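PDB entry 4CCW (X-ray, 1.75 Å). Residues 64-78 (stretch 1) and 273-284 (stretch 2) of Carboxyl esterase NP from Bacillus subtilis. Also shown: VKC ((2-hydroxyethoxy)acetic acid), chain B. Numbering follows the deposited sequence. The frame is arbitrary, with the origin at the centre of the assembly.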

# COMPACT_ATOMS: atom_id res chain seq x y z
N LEU A 64 5.45 3.77 -4.25
CA LEU A 64 5.62 4.87 -5.22
C LEU A 64 4.31 5.45 -5.78
O LEU A 64 4.34 6.42 -6.54
N PHE A 65 3.19 4.86 -5.37
CA PHE A 65 1.87 5.18 -5.94
C PHE A 65 1.08 6.22 -5.13
O PHE A 65 0.22 6.89 -5.69
N SER A 66 1.39 6.34 -3.84
CA SER A 66 0.64 7.18 -2.87
C SER A 66 -0.80 6.72 -2.61
O SER A 66 -1.33 5.82 -3.27
N SER A 67 -1.45 7.39 -1.65
CA SER A 67 -2.84 7.11 -1.31
C SER A 67 -3.84 7.44 -2.41
O SER A 67 -4.98 6.98 -2.38
N THR A 68 -3.42 8.24 -3.40
CA THR A 68 -4.32 8.62 -4.48
C THR A 68 -4.73 7.42 -5.35
O THR A 68 -5.69 7.54 -6.12
N MET A 69 -4.01 6.29 -5.22
CA MET A 69 -4.27 5.10 -6.04
C MET A 69 -5.62 4.44 -5.76
O MET A 69 -6.09 3.64 -6.56
N TRP A 70 -6.23 4.78 -4.63
CA TRP A 70 -7.49 4.13 -4.20
C TRP A 70 -8.75 4.65 -4.86
O TRP A 70 -9.86 4.28 -4.46
N TYR A 71 -8.60 5.49 -5.90
CA TYR A 71 -9.78 6.09 -6.55
C TYR A 71 -10.82 5.10 -7.12
O TYR A 71 -12.01 5.44 -7.14
N PRO A 72 -10.41 3.88 -7.55
CA PRO A 72 -11.40 2.94 -8.09
C PRO A 72 -12.16 2.16 -7.02
O PRO A 72 -13.09 1.41 -7.35
N ASN A 73 -11.78 2.33 -5.77
CA ASN A 73 -12.25 1.45 -4.70
C ASN A 73 -12.96 2.23 -3.62
O ASN A 73 -13.77 1.68 -2.89
N ILE A 74 -12.65 3.52 -3.54
CA ILE A 74 -13.03 4.31 -2.39
C ILE A 74 -14.54 4.59 -2.29
O ILE A 74 -15.07 4.68 -1.19
N ALA A 75 -15.24 4.69 -3.42
CA ALA A 75 -16.70 4.91 -3.39
C ALA A 75 -17.44 3.75 -2.72
O ALA A 75 -18.33 3.97 -1.89
N ASP A 76 -17.06 2.52 -3.08
CA ASP A 76 -17.63 1.30 -2.48
C ASP A 76 -17.20 1.14 -1.01
O ASP A 76 -18.05 0.99 -0.13
N TRP A 77 -15.89 1.18 -0.74
CA TRP A 77 -15.42 0.94 0.63
C TRP A 77 -15.86 2.01 1.58
O TRP A 77 -16.22 1.72 2.72
N SER A 78 -15.88 3.25 1.09
CA SER A 78 -16.25 4.42 1.90
C SER A 78 -17.73 4.45 2.27
O SER A 78 -18.12 5.12 3.24
N HIS A 273 -0.36 -7.52 -10.56
CA HIS A 273 0.07 -6.88 -9.33
C HIS A 273 -0.90 -5.83 -8.82
O HIS A 273 -1.26 -5.83 -7.65
N VAL A 274 -1.30 -4.91 -9.68
CA VAL A 274 -2.11 -3.78 -9.22
C VAL A 274 -3.58 -4.15 -9.37
O VAL A 274 -4.37 -3.48 -10.07
N LEU A 275 -3.96 -5.24 -8.71
CA LEU A 275 -5.25 -5.87 -8.93
C LEU A 275 -6.47 -5.02 -8.52
O LEU A 275 -7.55 -5.15 -9.09
N SER A 276 -6.26 -4.13 -7.55
CA SER A 276 -7.30 -3.19 -7.11
C SER A 276 -7.72 -2.20 -8.21
O SER A 276 -8.85 -1.69 -8.21
N MET A 277 -6.80 -1.94 -9.15
CA MET A 277 -7.02 -0.98 -10.24
C MET A 277 -7.45 -1.68 -11.52
O MET A 277 -8.20 -1.11 -12.33
N GLU A 278 -7.03 -2.94 -11.67
CA GLU A 278 -7.42 -3.74 -12.84
C GLU A 278 -8.78 -4.40 -12.70
O GLU A 278 -9.52 -4.51 -13.67
N GLN A 279 -9.10 -4.86 -11.49
CA GLN A 279 -10.38 -5.52 -11.30
C GLN A 279 -11.14 -4.91 -10.11
O GLN A 279 -11.45 -5.62 -9.16
N PRO A 280 -11.45 -3.60 -10.18
CA PRO A 280 -12.08 -2.96 -9.01
C PRO A 280 -13.46 -3.52 -8.65
O PRO A 280 -13.75 -3.68 -7.47
N ALA A 281 -14.30 -3.83 -9.64
CA ALA A 281 -15.63 -4.38 -9.33
C ALA A 281 -15.54 -5.67 -8.51
O ALA A 281 -16.27 -5.84 -7.52
N TYR A 282 -14.66 -6.58 -8.91
CA TYR A 282 -14.51 -7.84 -8.20
C TYR A 282 -13.83 -7.62 -6.86
O TYR A 282 -14.29 -8.12 -5.84
N VAL A 283 -12.72 -6.88 -6.88
CA VAL A 283 -11.91 -6.68 -5.67
C VAL A 283 -12.68 -5.92 -4.59
O VAL A 283 -12.64 -6.30 -3.40
N ASN A 284 -13.41 -4.88 -5.00
CA ASN A 284 -14.25 -4.12 -4.08
C ASN A 284 -15.21 -5.01 -3.30
O ASN A 284 -15.23 -4.96 -2.08

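Two residues of the second stretch, Asn 284 and Met 277, have the largest areas covered by the other stretch, with 101 and 98 Å² of their own surface covered; 609 Å² is buried in all, both sides summed. In each the CA-to-CB bond points sideways; chi1 is m in both, and the end of the side chain comes nearer the first stretch.

Asn 284 is the polar centre. Its ND2 donates to Pro 72 O at 3.2 Å, nearly linear with an N-H...acceptor angle of 175°, and to Asp 76 OD2 at 3.0 Å, more bent at 143°. Its OD1 accepts from Asn 73 ND2 at 2.9 Å, so the amide is used as both donor and acceptor. The backbone joins in as well: Trp 77 NE1 donates to Asn 284 O at 3.2 Å, and that oxygen lies at the edge of the indole, as an N-H bond in the ring plane requires.

Asn 73, chi1 m, gives its second ND2 bond to Ser 276 O at 3.0 Å. Its OD1 accepts from water 1 at 2.7 Å; the same water donates to Met 69 O at 2.9 Å and accepts from Ser 276 OG (chi1 p) at 2.7 Å, linking the two stretches through three hydrogen bonds. Water 2 bridges Asp 76 OD2 (3.3 Å) and Ala 281 O (2.9 Å), donating to both.

Met 277 (m, t, p) is the main apolar contributor from the second stretch. Its CE lies 3.5 Å from Tyr 71 CE2, its SD 4.2 Å from Met 69 CB, and its CG 4.3 Å from Pro 72 CG. The SD also sits obliquely to Phe 65, 5.4 Å from the ring centroid, while Val 274 CG1 meets the edge of that ring, 3.9 Å from CE2. Over one face of Phe 65 lies the bound VKC, its OXT 3.8 Å from CE1. Pro 72 and Pro 280 both point toward the opposing stretch, and their CB atoms meet at 3.8 Å.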

# COMPACT_ATOMS: atom_id res chain seq x y z
CB LEU A 64 6.55 4.46 -6.38
CG LEU A 64 7.91 3.82 -6.06
CD1 LEU A 64 8.61 3.56 -7.38
CD2 LEU A 64 8.76 4.69 -5.14
CB PHE A 65 1.03 3.89 -6.08
CG PHE A 65 1.21 3.17 -7.39
CD1 PHE A 65 2.38 3.30 -8.14
CD2 PHE A 65 0.19 2.35 -7.89
CE1 PHE A 65 2.53 2.62 -9.35
CE2 PHE A 65 0.34 1.68 -9.09
CZ PHE A 65 1.51 1.81 -9.82
CB SER A 66 0.65 8.68 -3.27
OG SER A 66 -0.38 8.98 -4.20
CB SER A 67 -3.22 7.89 -0.05
OG SER A 67 -2.57 7.33 1.07
CB THR A 68 -3.69 9.68 -5.41
OG1 THR A 68 -2.53 9.12 -6.04
CG2 THR A 68 -3.32 10.94 -4.63
CB MET A 69 -3.17 4.04 -5.90
CG MET A 69 -3.12 3.34 -4.56
SD MET A 69 -2.10 1.84 -4.63
CE MET A 69 -3.23 0.63 -5.30
CB TRP A 70 -7.62 4.20 -2.68
CG TRP A 70 -6.51 3.50 -1.94
CD1 TRP A 70 -5.58 4.07 -1.08
CD2 TRP A 70 -6.20 2.06 -1.95
NE1 TRP A 70 -4.71 3.11 -0.60
CE2 TRP A 70 -5.05 1.88 -1.07
CE3 TRP A 70 -6.75 0.95 -2.58
CZ2 TRP A 70 -4.48 0.63 -0.84
CZ3 TRP A 70 -6.16 -0.31 -2.35
CH2 TRP A 70 -5.05 -0.45 -1.50
CB TYR A 71 -9.39 7.16 -7.59
CG TYR A 71 -8.69 6.65 -8.82
CD1 TYR A 71 -9.40 6.17 -9.92
CD2 TYR A 71 -7.29 6.64 -8.90
CE1 TYR A 71 -8.75 5.68 -11.04
CE2 TYR A 71 -6.63 6.17 -10.02
CZ TYR A 71 -7.36 5.68 -11.08
OH TYR A 71 -6.72 5.21 -12.20
CB PRO A 72 -10.55 1.95 -8.90
CG PRO A 72 -9.17 2.51 -8.95
CD PRO A 72 -9.04 3.39 -7.75
CB ASN A 73 -11.08 0.70 -4.06
CG ASN A 73 -10.05 0.23 -5.07
OD1 ASN A 73 -8.99 0.85 -5.22
ND2 ASN A 73 -10.37 -0.86 -5.79
CB ILE A 74 -12.20 5.61 -2.27
CG1 ILE A 74 -12.36 6.25 -0.88
CG2 ILE A 74 -12.56 6.60 -3.38
CD1 ILE A 74 -11.77 5.43 0.25
CB ALA A 75 -17.26 5.17 -4.78
CB ASP A 76 -17.22 0.05 -3.26
CG ASP A 76 -18.09 -0.20 -4.50
OD1 ASP A 76 -19.17 0.42 -4.65
OD2 ASP A 76 -17.68 -1.05 -5.32
CB TRP A 77 -13.90 0.73 0.69
CG TRP A 77 -13.44 -0.51 -0.02
CD1 TRP A 77 -14.19 -1.63 -0.36
CD2 TRP A 77 -12.08 -0.81 -0.51
NE1 TRP A 77 -13.42 -2.56 -1.01
CE2 TRP A 77 -12.15 -2.14 -1.13
CE3 TRP A 77 -10.87 -0.12 -0.51
CZ2 TRP A 77 -11.04 -2.74 -1.71
CZ3 TRP A 77 -9.75 -0.75 -1.09
CH2 TRP A 77 -9.84 -2.02 -1.68
CB SER A 78 -15.90 5.71 1.16
OG SER A 78 -15.67 6.76 2.07
CB HIS A 273 1.46 -6.28 -9.54
CG HIS A 273 2.12 -5.82 -8.27
ND1 HIS A 273 2.38 -6.65 -7.23
CD2 HIS A 273 2.58 -4.56 -7.89
CE1 HIS A 273 2.97 -5.95 -6.25
NE2 HIS A 273 3.10 -4.68 -6.65
CB VAL A 274 -1.71 -2.47 -9.94
CG1 VAL A 274 -2.25 -1.27 -9.17
CG2 VAL A 274 -0.19 -2.37 -10.04
CB LEU A 275 -5.27 -7.28 -8.31
CG LEU A 275 -4.95 -7.50 -6.84
CD1 LEU A 275 -6.16 -7.18 -5.99
CD2 LEU A 275 -4.55 -8.95 -6.59
CB SER A 276 -6.81 -2.43 -5.86
OG SER A 276 -5.62 -1.71 -6.14
CB MET A 277 -5.74 -0.13 -10.48
CG MET A 277 -5.28 0.62 -9.23
SD MET A 277 -3.92 1.79 -9.39
CE MET A 277 -4.81 3.23 -9.99
CB GLU A 278 -6.37 -4.79 -13.15
CG GLU A 278 -5.01 -4.20 -13.48
CD GLU A 278 -3.89 -5.19 -13.26
OE1 GLU A 278 -3.99 -6.01 -12.33
OE2 GLU A 278 -2.92 -5.14 -14.03
CB GLN A 279 -10.20 -7.05 -11.20
CG GLN A 279 -9.73 -7.72 -12.51
CD GLN A 279 -10.78 -7.75 -13.61
OE1 GLN A 279 -11.97 -7.72 -13.34
NE2 GLN A 279 -10.34 -7.84 -14.87
CB PRO A 280 -12.20 -1.48 -9.42
CG PRO A 280 -12.19 -1.51 -10.91
CD PRO A 280 -11.26 -2.63 -11.28
CB ALA A 281 -16.46 -4.58 -10.59
CB TYR A 282 -13.70 -8.88 -8.99
CG TYR A 282 -13.57 -10.18 -8.21
CD1 TYR A 282 -14.66 -11.03 -8.07
CD2 TYR A 282 -12.37 -10.52 -7.56
CE1 TYR A 282 -14.56 -12.21 -7.34
CE2 TYR A 282 -12.27 -11.69 -6.82
CZ TYR A 282 -13.36 -12.52 -6.72
OH TYR A 282 -13.26 -13.68 -5.98
CB VAL A 283 -10.58 -6.00 -6.02
CG1 VAL A 283 -9.82 -5.62 -4.75
CG2 VAL A 283 -9.73 -6.95 -6.87
CB ASN A 284 -15.05 -3.04 -4.82
CG ASN A 284 -14.18 -1.90 -5.31
OD1 ASN A 284 -12.98 -1.86 -5.05
ND2 ASN A 284 -14.79 -0.96 -6.04
C VKC B . 5.48 -0.61 -7.21
O VKC B . 5.65 -1.79 -6.84
CA VKC B . 6.69 0.27 -7.43
CD VKC B . 10.01 0.38 -6.06
CG VKC B . 9.06 0.02 -7.20
OAD VKC B . 7.77 -0.24 -6.65
OE1 VKC B . 10.96 1.36 -6.49
OXT VKC B . 4.34 -0.13 -7.41
O HOH W 1 -6.58 0.81 -6.37
O HOH W 2 -18.30 -3.98 -6.60